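Local atomic coordinates of probable tRNA pseudouridine synthase D (Methanosarcina mazei, PDB entry 1Z2Z), a protein that probably converts uridine 13 of transfer RNAs to pseudouridine, as a member of the TruD family of pseudouridine synthases. Residues I51-K56 and K116-S121. Numbering follows the deposited sequence.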
loop_
_atom_site.group_PDB
_atom_site.type_symbol
_atom_site.label_atom_id
_atom_site.label_comp_id
_atom_site.label_asym_id
_atom_site.label_seq_id
_atom_site.Cartn_x
_atom_site.Cartn_y
_atom_site.Cartn_z
ATOM N N ILE A 51 -24.724 -2.763 14.966
ATOM C CA ILE A 51 -23.785 -3.213 13.942
ATOM C C ILE A 51 -24.467 -3.632 12.645
ATOM O O ILE A 51 -25.251 -4.597 12.596
ATOM C CB ILE A 51 -22.910 -4.399 14.417
ATOM C CG1 ILE A 51 -22.441 -4.200 15.870
ATOM C CG2 ILE A 51 -21.740 -4.525 13.475
ATOM C CD1 ILE A 51 -21.731 -2.874 16.150
ATOM N N VAL A 52 -24.100 -2.928 11.585
ATOM C CA VAL A 52 -24.685 -3.129 10.273
ATOM C C VAL A 52 -23.719 -3.484 9.162
ATOM O O VAL A 52 -22.585 -3.015 9.133
ATOM C CB VAL A 52 -25.419 -1.845 9.848
ATOM C CG1 VAL A 52 -26.315 -2.127 8.664
ATOM C CG2 VAL A 52 -26.214 -1.290 11.015
ATOM N N GLU A 53 -24.192 -4.303 8.233
ATOM C CA GLU A 53 -23.390 -4.693 7.082
ATOM C C GLU A 53 -23.711 -3.659 6.018
ATOM O O GLU A 53 -24.859 -3.525 5.605
ATOM C CB GLU A 53 -23.794 -6.069 6.587
ATOM C CG GLU A 53 -22.974 -6.534 5.424
ATOM C CD GLU A 53 -23.532 -7.795 4.812
ATOM O OE1 GLU A 53 -24.154 -7.698 3.734
ATOM O OE2 GLU A 53 -23.367 -8.877 5.423
ATOM N N LEU A 54 -22.695 -2.922 5.602
ATOM C CA LEU A 54 -22.831 -1.881 4.609
ATOM C C LEU A 54 -22.439 -2.377 3.221
ATOM O O LEU A 54 -21.361 -2.937 3.037
ATOM C CB LEU A 54 -21.950 -0.699 5.011
ATOM C CG LEU A 54 -21.732 0.451 4.025
ATOM C CD1 LEU A 54 -23.078 1.015 3.590
ATOM C CD2 LEU A 54 -20.864 1.533 4.698
ATOM N N THR A 55 -23.327 -2.197 2.248
ATOM C CA THR A 55 -23.039 -2.609 0.880
ATOM C C THR A 55 -23.236 -1.354 0.086
ATOM O O THR A 55 -24.315 -0.779 0.097
ATOM C CB THR A 55 -24.011 -3.679 0.380
ATOM O OG1 THR A 55 -24.054 -4.769 1.316
ATOM C CG2 THR A 55 -23.548 -4.201 -0.977
ATOM N N LYS A 56 -22.188 -0.916 -0.591
ATOM C CA LYS A 56 -22.276 0.310 -1.343
ATOM C C LYS A 56 -21.791 0.162 -2.777
ATOM O O LYS A 56 -20.913 -0.644 -3.077
ATOM C CB LYS A 56 -21.511 1.418 -0.611
ATOM C CG LYS A 56 -20.000 1.242 -0.533
ATOM C CD LYS A 56 -19.389 2.296 0.374
ATOM C CE LYS A 56 -18.013 2.686 -0.109
ATOM N NZ LYS A 56 -17.247 1.487 -0.510
ATOM N N LYS A 116 -27.943 -3.785 6.307
ATOM C CA LYS A 116 -28.475 -4.990 6.937
ATOM C C LYS A 116 -27.926 -5.125 8.359
ATOM O O LYS A 116 -26.718 -5.129 8.585
ATOM C CB LYS A 116 -28.097 -6.227 6.104
ATOM C CG LYS A 116 -28.329 -6.073 4.591
ATOM C CD LYS A 116 -27.849 -7.294 3.783
ATOM C CE LYS A 116 -27.898 -7.056 2.264
ATOM N NZ LYS A 116 -27.184 -8.148 1.517
ATOM N N VAL A 117 -28.818 -5.234 9.325
ATOM C CA VAL A 117 -28.392 -5.353 10.708
ATOM C C VAL A 117 -27.642 -6.668 10.934
ATOM O O VAL A 117 -27.970 -7.699 10.341
ATOM C CB VAL A 117 -29.618 -5.267 11.652
ATOM C CG1 VAL A 117 -29.194 -5.359 13.088
ATOM C CG2 VAL A 117 -30.356 -3.959 11.408
ATOM N N LEU A 118 -26.605 -6.618 11.764
ATOM C CA LEU A 118 -25.860 -7.817 12.104
ATOM C C LEU A 118 -26.118 -8.052 13.598
ATOM O O LEU A 118 -26.259 -9.187 14.033
ATOM C CB LEU A 118 -24.357 -7.655 11.791
ATOM C CG LEU A 118 -23.981 -7.547 10.296
ATOM C CD1 LEU A 118 -22.521 -7.184 10.148
ATOM C CD2 LEU A 118 -24.288 -8.836 9.563
ATOM N N GLY A 119 -26.228 -6.981 14.379
ATOM C CA GLY A 119 -26.493 -7.171 15.793
ATOM C C GLY A 119 -26.090 -5.961 16.592
ATOM O O GLY A 119 -26.095 -4.851 16.068
ATOM N N ARG A 120 -25.739 -6.158 17.859
ATOM C CA ARG A 120 -25.320 -5.024 18.685
ATOM C C ARG A 120 -24.063 -5.373 19.475
ATOM O O ARG A 120 -23.658 -6.528 19.542
ATOM C CB ARG A 120 -26.455 -4.598 19.639
ATOM C CG ARG A 120 -27.767 -4.159 18.939
ATOM C CD ARG A 120 -28.798 -3.573 19.922
ATOM N NE ARG A 120 -28.337 -2.319 20.493
ATOM C CZ ARG A 120 -28.411 -1.144 19.880
ATOM N NH1 ARG A 120 -27.941 -0.051 20.473
ATOM N NH2 ARG A 120 -28.971 -1.049 18.684
ATOM N N SER A 121 -23.436 -4.364 20.057
ATOM C CA SER A 121 -22.226 -4.568 20.839
ATOM C C SER A 121 -21.886 -3.338 21.669
ATOM O O SER A 121 -22.177 -2.202 21.284
ATOM C CB SER A 121 -21.034 -4.898 19.938
ATOM O OG SER A 121 -19.826 -4.647 20.636
HETATM O O HOH W 1 -24.464 -7.205 -0.073
#
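One carbonyl oxygen, Ile51 O, takes two amide donors in a row from the partner strand. Leu118 N lies 2.6 Å from Ile51 O, nearly along its C=O axis, while Gly119 N approaches the same Ile51 O in the carbonyl plane, on a lone pair, at 3.1 Å. In return Ile51 N donates to Gly119 O at 2.7 Å, the donor standing above the carbonyl plane. Leu118 and Gly119 thus both face Ile51, a classic beta bulge, with the psi of Leu118 (-36°) out of the extended range, as at the first position of such a bulge, and Gly119 at angles where a CB would collide with Leu118 O. Beyond the bulge the antiparallel register resumes: Val52 and Val117 form a non-hydrogen-bonded pair, and Glu53 and Lys116 a hydrogen-bonded one, in which Glu53 N meets Lys116 O almost straight (174° at the hydrogen). The strands belong to the mixed sheet of the TruD fold; strand 113-121 pairs along one side of strand 49-57, and strand 90-98 along the other. Leu118 CB points toward strand 51-56, and Leu118 CD1 sits 3.9 Å from Glu53 CB and also touches Ile51 CG2. Glu53, with CG anti to the backbone N (chi1 -178°), runs alongside the extended Lys116 chain. Their charged ends form only a long salt bridge, 3.8 Å from Glu53 OE1 to Lys116 NZ. A water accepts from Lys116 NZ and sits 2.8 Å from Thr55 OG1. Val52 and Val117 occupy the other face, against Ile105 of helix 102-105.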